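Local coordinates for protein TlmII (Streptoalloteichus hindustanus, PDB 4HVM) that takes part in tallysomycin biosynthesis, belongs to the condensation-domain family of nonribosomal peptide synthetases and may bind phosphopantetheine, at residues Gln169-Asp172 with Phe173-Ala177; Ala190-Arg193 with Trp194-Arg198; Thr249-Trp252 with Leu253-Gln256. All blocks are in the same frame, centred on the assembly; numbering follows the deposited sequence.

Contact 1 of 3, residues Gln169-Asp172 with Phe173-Ala177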
loop_
_atom_site.group_PDB
_atom_site.type_symbol
_atom_site.label_atom_id
_atom_site.label_comp_id
_atom_site.label_asym_id
_atom_site.label_seq_id
_atom_site.Cartn_x
_atom_site.Cartn_y
_atom_site.Cartn_z
ATOM N N GLN A 169 -9.455 -7.398 21.665
ATOM C CA GLN A 169 -10.230 -7.350 20.432
ATOM C C GLN A 169 -9.318 -7.565 19.228
ATOM O O GLN A 169 -9.756 -8.038 18.179
ATOM C CB GLN A 169 -10.944 -6.002 20.310
ATOM C CG GLN A 169 -12.162 -6.004 19.400
ATOM C CD GLN A 169 -13.417 -6.491 20.101
ATOM O OE1 GLN A 169 -13.365 -6.955 21.240
ATOM N NE2 GLN A 169 -14.554 -6.380 19.423
ATOM N N TYR A 170 -8.047 -7.209 19.388
ATOM C CA TYR A 170 -7.065 -7.354 18.321
ATOM C C TYR A 170 -6.228 -8.612 18.528
ATOM O O TYR A 170 -6.085 -9.102 19.649
ATOM C CB TYR A 170 -6.146 -6.129 18.260
ATOM C CG TYR A 170 -6.869 -4.813 18.056
ATOM C CD1 TYR A 170 -7.374 -4.103 19.138
ATOM C CD2 TYR A 170 -7.041 -4.278 16.782
ATOM C CE1 TYR A 170 -8.034 -2.904 18.961
ATOM C CE2 TYR A 170 -7.701 -3.075 16.595
ATOM C CZ TYR A 170 -8.195 -2.393 17.689
ATOM O OH TYR A 170 -8.851 -1.198 17.508
ATOM N N ARG A 171 -5.670 -9.124 17.438
ATOM C CA ARG A 171 -4.815 -10.302 17.490
ATOM C C ARG A 171 -3.359 -9.889 17.315
ATOM O O ARG A 171 -3.011 -9.241 16.328
ATOM C CB ARG A 171 -5.211 -11.286 16.390
ATOM C CG ARG A 171 -4.489 -12.619 16.449
ATOM C CD ARG A 171 -4.909 -13.503 15.287
ATOM N NE ARG A 171 -4.304 -14.829 15.343
ATOM C CZ ARG A 171 -4.334 -15.705 14.345
ATOM N NH1 ARG A 171 -4.933 -15.394 13.201
ATOM N NH2 ARG A 171 -3.759 -16.891 14.487
ATOM N N ASP A 172 -2.514 -10.263 18.273
ATOM C CA ASP A 172 -1.100 -9.897 18.244
ATOM C C ASP A 172 -0.400 -10.530 17.041
ATOM O O ASP A 172 -0.666 -11.679 16.687
ATOM C CB ASP A 172 -0.413 -10.309 19.553
ATOM C CG ASP A 172 0.896 -9.567 19.796
ATOM O OD1 ASP A 172 1.631 -9.291 18.821
ATOM O OD2 ASP A 172 1.192 -9.260 20.972
ATOM N N PHE A 173 0.490 -9.764 16.416
ATOM C CA PHE A 173 1.219 -10.224 15.241
ATOM C C PHE A 173 2.146 -11.386 15.568
ATOM O O PHE A 173 2.515 -12.161 14.688
ATOM C CB PHE A 173 2.021 -9.074 14.629
ATOM C CG PHE A 173 2.863 -9.481 13.453
ATOM C CD1 PHE A 173 2.281 -9.713 12.221
ATOM C CD2 PHE A 173 4.235 -9.630 13.580
ATOM C CE1 PHE A 173 3.047 -10.086 11.137
ATOM C CE2 PHE A 173 5.008 -10.004 12.498
ATOM C CZ PHE A 173 4.412 -10.233 11.274
ATOM N N ALA A 174 2.515 -11.501 16.838
ATOM C CA ALA A 174 3.399 -12.564 17.294
ATOM C C ALA A 174 2.830 -13.952 16.986
ATOM O O ALA A 174 3.575 -14.910 16.773
ATOM C CB ALA A 174 3.662 -12.415 18.780
ATOM N N GLU A 175 1.506 -14.051 16.957
ATOM C CA GLU A 175 0.842 -15.326 16.705
ATOM C C GLU A 175 0.973 -15.767 15.250
ATOM O O GLU A 175 0.853 -16.955 14.945
ATOM C CB GLU A 175 -0.637 -15.252 17.091
ATOM C CG GLU A 175 -0.898 -14.912 18.550
ATOM C CD GLU A 175 -2.377 -14.936 18.899
ATOM O OE1 GLU A 175 -3.191 -15.312 18.027
ATOM O OE2 GLU A 175 -2.722 -14.580 20.047
ATOM N N VAL A 176 1.216 -14.813 14.355
ATOM C CA VAL A 176 1.290 -15.109 12.926
ATOM C C VAL A 176 2.627 -14.711 12.304
ATOM O O VAL A 176 2.766 -14.686 11.082
ATOM C CB VAL A 176 0.149 -14.424 12.144
ATOM C CG1 VAL A 176 -1.201 -14.951 12.606
ATOM C CG2 VAL A 176 0.222 -12.915 12.308
ATOM N N ALA A 177 3.607 -14.400 13.145
ATOM C CA ALA A 177 4.931 -14.033 12.659
ATOM C C ALA A 177 5.605 -15.215 11.973
ATOM O O ALA A 177 6.359 -15.040 11.017
ATOM C CB ALA A 177 5.789 -13.515 13.791
#
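Arg171 and Glu175 meet in a salt bridge. Arg171 NE donates to Glu175 OE1 at 2.9 Å, and the bond is nearly straight, at 167°. The oxygen lies at the edge of the guanidinium, in its plane. It is approached on its anti side, 29° out of the carboxylate plane, and the carboxylate and guanidinium planes are steeply turned from each other. One face of the same guanidinium is covered by Val176 CG1, 3.7 Å from Arg171 CZ. With CG anti to the backbone N (chi1 -173°) and an extended chain, Arg171 carries its guanidinium alongside Glu175 and Val176. The arginine thus has a charged partner at its edge and a methyl on a face.

The backbone turns next to this pair, at Asp172. Asp172 OD1 takes the amide of Ala174 at 3.1 Å, with the donor above the carboxylate plane. Asp172 O receives Glu175 N at 3.2 Å. Val176 N then bonds to Phe173 O, 3.0 Å away. Further out, Arg171 shares backbone hydrogen bonds with Ser291, and buried Phe173 packs on Val292 and Pro295. The residues form an Asx turn at Asp172 combined with two successive type I turns, in the loop between helices 147-161 and 185-198.

Contact 2 of 3, residues Ala190-Arg193 with Trp194-Arg198. With SO4 (sulfate ion), chain E.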
loop_
_atom_site.group_PDB
_atom_site.type_symbol
_atom_site.label_atom_id
_atom_site.label_comp_id
_atom_site.label_asym_id
_atom_site.label_seq_id
_atom_site.Cartn_x
_atom_site.Cartn_y
_atom_site.Cartn_z
ATOM N N ALA A 190 5.258 -26.904 -5.729
ATOM C CA ALA A 190 4.275 -26.766 -6.796
ATOM C C ALA A 190 4.136 -25.321 -7.268
ATOM O O ALA A 190 4.070 -25.056 -8.468
ATOM C CB ALA A 190 2.936 -27.300 -6.341
ATOM N N ARG A 191 4.098 -24.387 -6.322
ATOM C CA ARG A 191 4.012 -22.971 -6.655
ATOM C C ARG A 191 5.293 -22.509 -7.346
ATOM O O ARG A 191 5.257 -21.710 -8.283
ATOM C CB ARG A 191 3.772 -22.139 -5.393
ATOM C CG ARG A 191 2.550 -22.555 -4.585
ATOM C CD ARG A 191 1.259 -22.308 -5.345
ATOM N NE ARG A 191 0.094 -22.783 -4.604
ATOM C CZ ARG A 191 -0.531 -22.088 -3.657
ATOM N NH1 ARG A 191 -0.106 -20.877 -3.327
ATOM N NH2 ARG A 191 -1.583 -22.604 -3.035
ATOM N N HIS A 192 6.428 -23.014 -6.871
ATOM C CA HIS A 192 7.716 -22.664 -7.448
ATOM C C HIS A 192 7.807 -23.180 -8.878
ATOM O O HIS A 192 8.381 -22.528 -9.748
ATOM C CB HIS A 192 8.857 -23.232 -6.608
ATOM C CG HIS A 192 10.205 -22.705 -6.988
ATOM N ND1 HIS A 192 10.991 -23.293 -7.956
ATOM C CD2 HIS A 192 10.905 -21.639 -6.531
ATOM C CE1 HIS A 192 12.118 -22.614 -8.077
ATOM N NE2 HIS A 192 12.092 -21.607 -7.224
ATOM N N ARG A 193 7.239 -24.357 -9.109
ATOM C CA ARG A 193 7.194 -24.934 -10.446
ATOM C C ARG A 193 6.318 -24.101 -11.375
ATOM O O ARG A 193 6.720 -23.768 -12.489
ATOM C CB ARG A 193 6.654 -26.361 -10.391
ATOM C CG ARG A 193 7.676 -27.437 -10.705
ATOM C CD ARG A 193 6.978 -28.731 -11.094
ATOM N NE ARG A 193 6.175 -28.569 -12.303
ATOM C CZ ARG A 193 5.084 -29.276 -12.581
ATOM N NH1 ARG A 193 4.651 -30.197 -11.731
ATOM N NH2 ARG A 193 4.418 -29.058 -13.707
ATOM N N TRP A 194 5.116 -23.779 -10.904
ATOM C CA TRP A 194 4.129 -23.042 -11.687
ATOM C C TRP A 194 4.693 -21.727 -12.219
ATOM O O TRP A 194 4.439 -21.353 -13.364
ATOM C CB TRP A 194 2.887 -22.770 -10.834
ATOM C CG TRP A 194 1.695 -22.277 -11.609
ATOM C CD1 TRP A 194 0.715 -23.039 -12.174
ATOM C CD2 TRP A 194 1.348 -20.910 -11.886
ATOM N NE1 TRP A 194 -0.215 -22.238 -12.790
ATOM C CE2 TRP A 194 0.149 -20.927 -12.627
ATOM C CE3 TRP A 194 1.936 -19.677 -11.583
ATOM C CZ2 TRP A 194 -0.473 -19.761 -13.071
ATOM C CZ3 TRP A 194 1.314 -18.519 -12.025
ATOM C CH2 TRP A 194 0.123 -18.571 -12.760
ATOM N N TRP A 195 5.465 -21.037 -11.387
ATOM C CA TRP A 195 6.050 -19.762 -11.777
ATOM C C TRP A 195 7.318 -19.936 -12.608
ATOM O O TRP A 195 7.633 -19.095 -13.447
ATOM C CB TRP A 195 6.326 -18.899 -10.546
ATOM C CG TRP A 195 5.102 -18.222 -10.019
ATOM C CD1 TRP A 195 4.281 -18.665 -9.022
ATOM C CD2 TRP A 195 4.550 -16.982 -10.472
ATOM N NE1 TRP A 195 3.254 -17.773 -8.823
ATOM C CE2 TRP A 195 3.397 -16.731 -9.703
ATOM C CE3 TRP A 195 4.921 -16.058 -11.454
ATOM C CZ2 TRP A 195 2.611 -15.592 -9.885
ATOM C CZ3 TRP A 195 4.141 -14.931 -11.633
ATOM C CH2 TRP A 195 3.001 -14.706 -10.854
ATOM N N SER A 196 8.042 -21.027 -12.373
ATOM C CA SER A 196 9.249 -21.318 -13.145
ATOM C C SER A 196 8.925 -21.546 -14.614
ATOM O O SER A 196 9.722 -21.220 -15.492
ATOM C CB SER A 196 9.974 -22.544 -12.585
ATOM O OG SER A 196 10.571 -22.243 -11.331
ATOM N N ARG A 197 7.748 -22.105 -14.871
ATOM C CA ARG A 197 7.317 -22.418 -16.227
ATOM C C ARG A 197 6.808 -21.181 -16.968
ATOM O O ARG A 197 6.880 -21.111 -18.196
ATOM C CB ARG A 197 6.239 -23.508 -16.195
ATOM C CG ARG A 197 5.639 -23.846 -17.552
ATOM C CD ARG A 197 4.490 -24.844 -17.435
ATOM N NE ARG A 197 4.934 -26.232 -17.545
ATOM C CZ ARG A 197 5.256 -27.002 -16.510
ATOM N NH1 ARG A 197 5.189 -26.522 -15.275
ATOM N NH2 ARG A 197 5.648 -28.254 -16.712
ATOM N N ARG A 198 6.315 -20.198 -16.221
ATOM C CA ARG A 198 5.655 -19.042 -16.827
ATOM C C ARG A 198 6.513 -17.780 -16.928
ATOM O O ARG A 198 6.349 -16.991 -17.859
ATOM C CB ARG A 198 4.341 -18.747 -16.103
ATOM C CG ARG A 198 3.235 -19.708 -16.492
ATOM C CD ARG A 198 2.069 -19.666 -15.528
ATOM N NE ARG A 198 1.054 -20.657 -15.874
ATOM C CZ ARG A 198 1.150 -21.955 -15.598
ATOM N NH1 ARG A 198 0.173 -22.779 -15.951
ATOM N NH2 ARG A 198 2.220 -22.429 -14.971
HETATM S S SO4 E . 0.946 -26.068 -15.018
HETATM O O1 SO4 E . 1.431 -26.774 -16.201
HETATM O O2 SO4 E . 0.809 -26.987 -13.889
HETATM O O3 SO4 E . 1.917 -25.035 -14.669
HETATM O O4 SO4 E . -0.354 -25.475 -15.323
#
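Ser196 turns its OG toward His192 O by its first torsion (chi1 -71°), which sets OG beside its own backbone N and facing back down the helix. From there OG donates to His192 O at 2.7 Å. This is the familiar serine-to-carbonyl bond of an alpha helix, one turn back along helix 185-198. His192 O also accepts the main-chain bond from Ser196 N at 3.0 Å. The two donors come from opposite faces of the carbonyl plane, and the hydroxyl makes its hydrogen bond to a carbonyl of its own helix.

Trp194 has CG anti to its backbone N (chi1 -168°), which carries the indole along the helix flank toward Arg198. The Arg198 guanidinium lies over the rim of one indole face, with Trp194 NE1 over the guanidinium centre, 3.0 Å above its plane. Arg198 NH2 also donates to Trp194 O at 2.9 Å, in the carbonyl plane and on a lone pair. These two contacts help fix the rotation of the guanidinium. At the edge of the Trp194 indole, its CZ3 sits over the centre of the Trp195 ring. His331 stacks on Trp194, and its carbonyl oxygen accepts from Trp195 NE1.

A sulfate, probably from the crystallisation liquor, occupies the surface beside this group. Arg193 and Arg197 run side by side, pointing the same way, near the anion. Arg197 presents a guanidinium face to sulfate O1. Arg198 makes the bonds to the ion: NH1 reaches O4 at 2.8 Å, and NH2 reaches O3 at 2.6 Å. That same O3 lies 3.4 Å from Trp194 CD1.

Contact 3 of 3, residues Thr249-Trp252 with Leu253-Gln256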
loop_
_atom_site.group_PDB
_atom_site.type_symbol
_atom_site.label_atom_id
_atom_site.label_comp_id
_atom_site.label_asym_id
_atom_site.label_seq_id
_atom_site.Cartn_x
_atom_site.Cartn_y
_atom_site.Cartn_z
ATOM N N THR A 249 -7.131 0.231 -16.834
ATOM C CA THR A 249 -5.760 0.646 -17.110
ATOM C C THR A 249 -5.163 -0.231 -18.203
ATOM O O THR A 249 -4.512 0.265 -19.124
ATOM C CB THR A 249 -4.872 0.567 -15.855
ATOM O OG1 THR A 249 -5.378 1.449 -14.846
ATOM C CG2 THR A 249 -3.447 0.961 -16.189
ATOM N N ALA A 250 -5.394 -1.536 -18.095
ATOM C CA ALA A 250 -4.938 -2.485 -19.102
ATOM C C ALA A 250 -5.614 -2.208 -20.434
ATOM O O ALA A 250 -5.005 -2.363 -21.490
ATOM C CB ALA A 250 -5.214 -3.912 -18.660
ATOM N N TRP A 251 -6.877 -1.796 -20.378
ATOM C CA TRP A 251 -7.630 -1.470 -21.583
ATOM C C TRP A 251 -7.025 -0.293 -22.332
ATOM O O TRP A 251 -6.821 -0.362 -23.543
ATOM C CB TRP A 251 -9.088 -1.160 -21.246
ATOM C CG TRP A 251 -9.806 -0.417 -22.335
ATOM C CD1 TRP A 251 -10.324 -0.941 -23.484
ATOM C CD2 TRP A 251 -10.089 0.989 -22.373
ATOM N NE1 TRP A 251 -10.912 0.049 -24.234
ATOM C CE2 TRP A 251 -10.780 1.243 -23.574
ATOM C CE3 TRP A 251 -9.825 2.055 -21.508
ATOM C CZ2 TRP A 251 -11.210 2.518 -23.933
ATOM C CZ3 TRP A 251 -10.253 3.322 -21.866
ATOM C CH2 TRP A 251 -10.937 3.542 -23.067
ATOM N N TRP A 252 -6.746 0.789 -21.613
ATOM C CA TRP A 252 -6.243 1.998 -22.249
ATOM C C TRP A 252 -4.852 1.794 -22.827
ATOM O O TRP A 252 -4.562 2.249 -23.932
ATOM C CB TRP A 252 -6.231 3.177 -21.282
ATOM C CG TRP A 252 -5.966 4.471 -21.981
ATOM C CD1 TRP A 252 -6.883 5.258 -22.613
ATOM C CD2 TRP A 252 -4.701 5.123 -22.139
ATOM N NE1 TRP A 252 -6.272 6.364 -23.148
ATOM C CE2 TRP A 252 -4.932 6.306 -22.870
ATOM C CE3 TRP A 252 -3.397 4.826 -21.729
ATOM C CZ2 TRP A 252 -3.910 7.190 -23.200
ATOM C CZ3 TRP A 252 -2.384 5.708 -22.058
ATOM C CH2 TRP A 252 -2.646 6.875 -22.786
ATOM N N LEU A 253 -3.994 1.112 -22.077
ATOM C CA LEU A 253 -2.654 0.801 -22.559
ATOM C C LEU A 253 -2.712 -0.134 -23.765
ATOM O O LEU A 253 -1.772 -0.202 -24.555
ATOM C CB LEU A 253 -1.812 0.181 -21.443
ATOM C CG LEU A 253 -1.557 1.060 -20.215
ATOM C CD1 LEU A 253 -0.722 0.309 -19.195
ATOM C CD2 LEU A 253 -0.884 2.364 -20.613
ATOM N N TRP A 254 -3.819 -0.858 -23.898
ATOM C CA TRP A 254 -4.032 -1.712 -25.057
ATOM C C TRP A 254 -4.399 -0.863 -26.275
ATOM O O TRP A 254 -3.943 -1.133 -27.386
ATOM C CB TRP A 254 -5.105 -2.765 -24.757
ATOM C CG TRP A 254 -5.632 -3.466 -25.970
ATOM C CD1 TRP A 254 -4.993 -4.414 -26.716
ATOM C CD2 TRP A 254 -6.917 -3.281 -26.574
ATOM N NE1 TRP A 254 -5.797 -4.825 -27.749
ATOM C CE2 TRP A 254 -6.984 -4.145 -27.684
ATOM C CE3 TRP A 254 -8.017 -2.469 -26.284
ATOM C CZ2 TRP A 254 -8.106 -4.216 -28.508
ATOM C CZ3 TRP A 254 -9.130 -2.540 -27.104
ATOM C CH2 TRP A 254 -9.166 -3.408 -28.201
ATOM N N THR A 255 -5.209 0.172 -26.057
ATOM C CA THR A 255 -5.577 1.100 -27.125
ATOM C C THR A 255 -4.463 2.108 -27.381
ATOM O O THR A 255 -4.138 2.398 -28.533
ATOM C CB THR A 255 -6.868 1.884 -26.801
ATOM O OG1 THR A 255 -6.645 2.733 -25.672
ATOM C CG2 THR A 255 -8.016 0.946 -26.495
ATOM N N GLN A 256 -3.893 2.625 -26.290
ATOM C CA GLN A 256 -2.902 3.711 -26.306
ATOM C C GLN A 256 -3.501 5.007 -26.851
ATOM O O GLN A 256 -3.091 6.098 -26.470
ATOM C CB GLN A 256 -1.657 3.325 -27.114
ATOM C CG GLN A 256 -1.091 1.967 -26.771
ATOM C CD GLN A 256 -0.463 1.289 -27.970
ATOM O OE1 GLN A 256 -0.732 0.120 -28.247
ATOM N NE2 GLN A 256 0.380 2.022 -28.693
#
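Thr255 reaches back to both Trp251 and Trp252 near the end of helix 241-255. Its CB lies 3.7 Å from Trp252 O. One branch, OG1, sits between the backbone N and the carbonyl carbon (chi1 65°). It donates to Trp252 O at 2.8 Å and also stands over a face of the Trp252 indole. The other branch, CG2, points to Trp251. It makes a CH-pi contact over a face of the five-membered ring, 4.1 Å from its centroid and 26° off the ring normal.

Trp254 meets Trp251 as well. Trp251 CD1 is 3.9 Å from Trp254 CE3, and the ring planes stand 44° apart in an oblique pair. At the edge of the Trp252 ring, Leu253 CD2 lies 3.7 Å from Trp252 CE3. Trp251 packs on Ala453 of helix 445-459 and Trp252 on Ala445 and Leu446, while Thr249 and Leu253 touch Val359. These contacts join the helix to helix 445-459 and to strand 359-361.

The chemistry divides neatly on Thr255. Its polar branch is spent on a helix carbonyl, whereas its methyl adds to the apolar aromatic surface.

How the contacts relate
The three contacts follow one another along the chain and do not touch. Contacts 1 and 2 both belong to the condensation domain, with centres about 31 Å apart and nearest atoms about 16 Å apart. Contact 1 lies in the loop that leads toward the helix carrying contact 2. Contact 3 sits about 28 Å from contact 2, centre to centre, and packs against strand 359-361 of the six-stranded sheet. Contacts 1 and 3 are on opposite sides of the chain's centre, about 41 Å apart between centres. The sulfate belongs to contact 2 alone and probably comes from the crystallisation liquor.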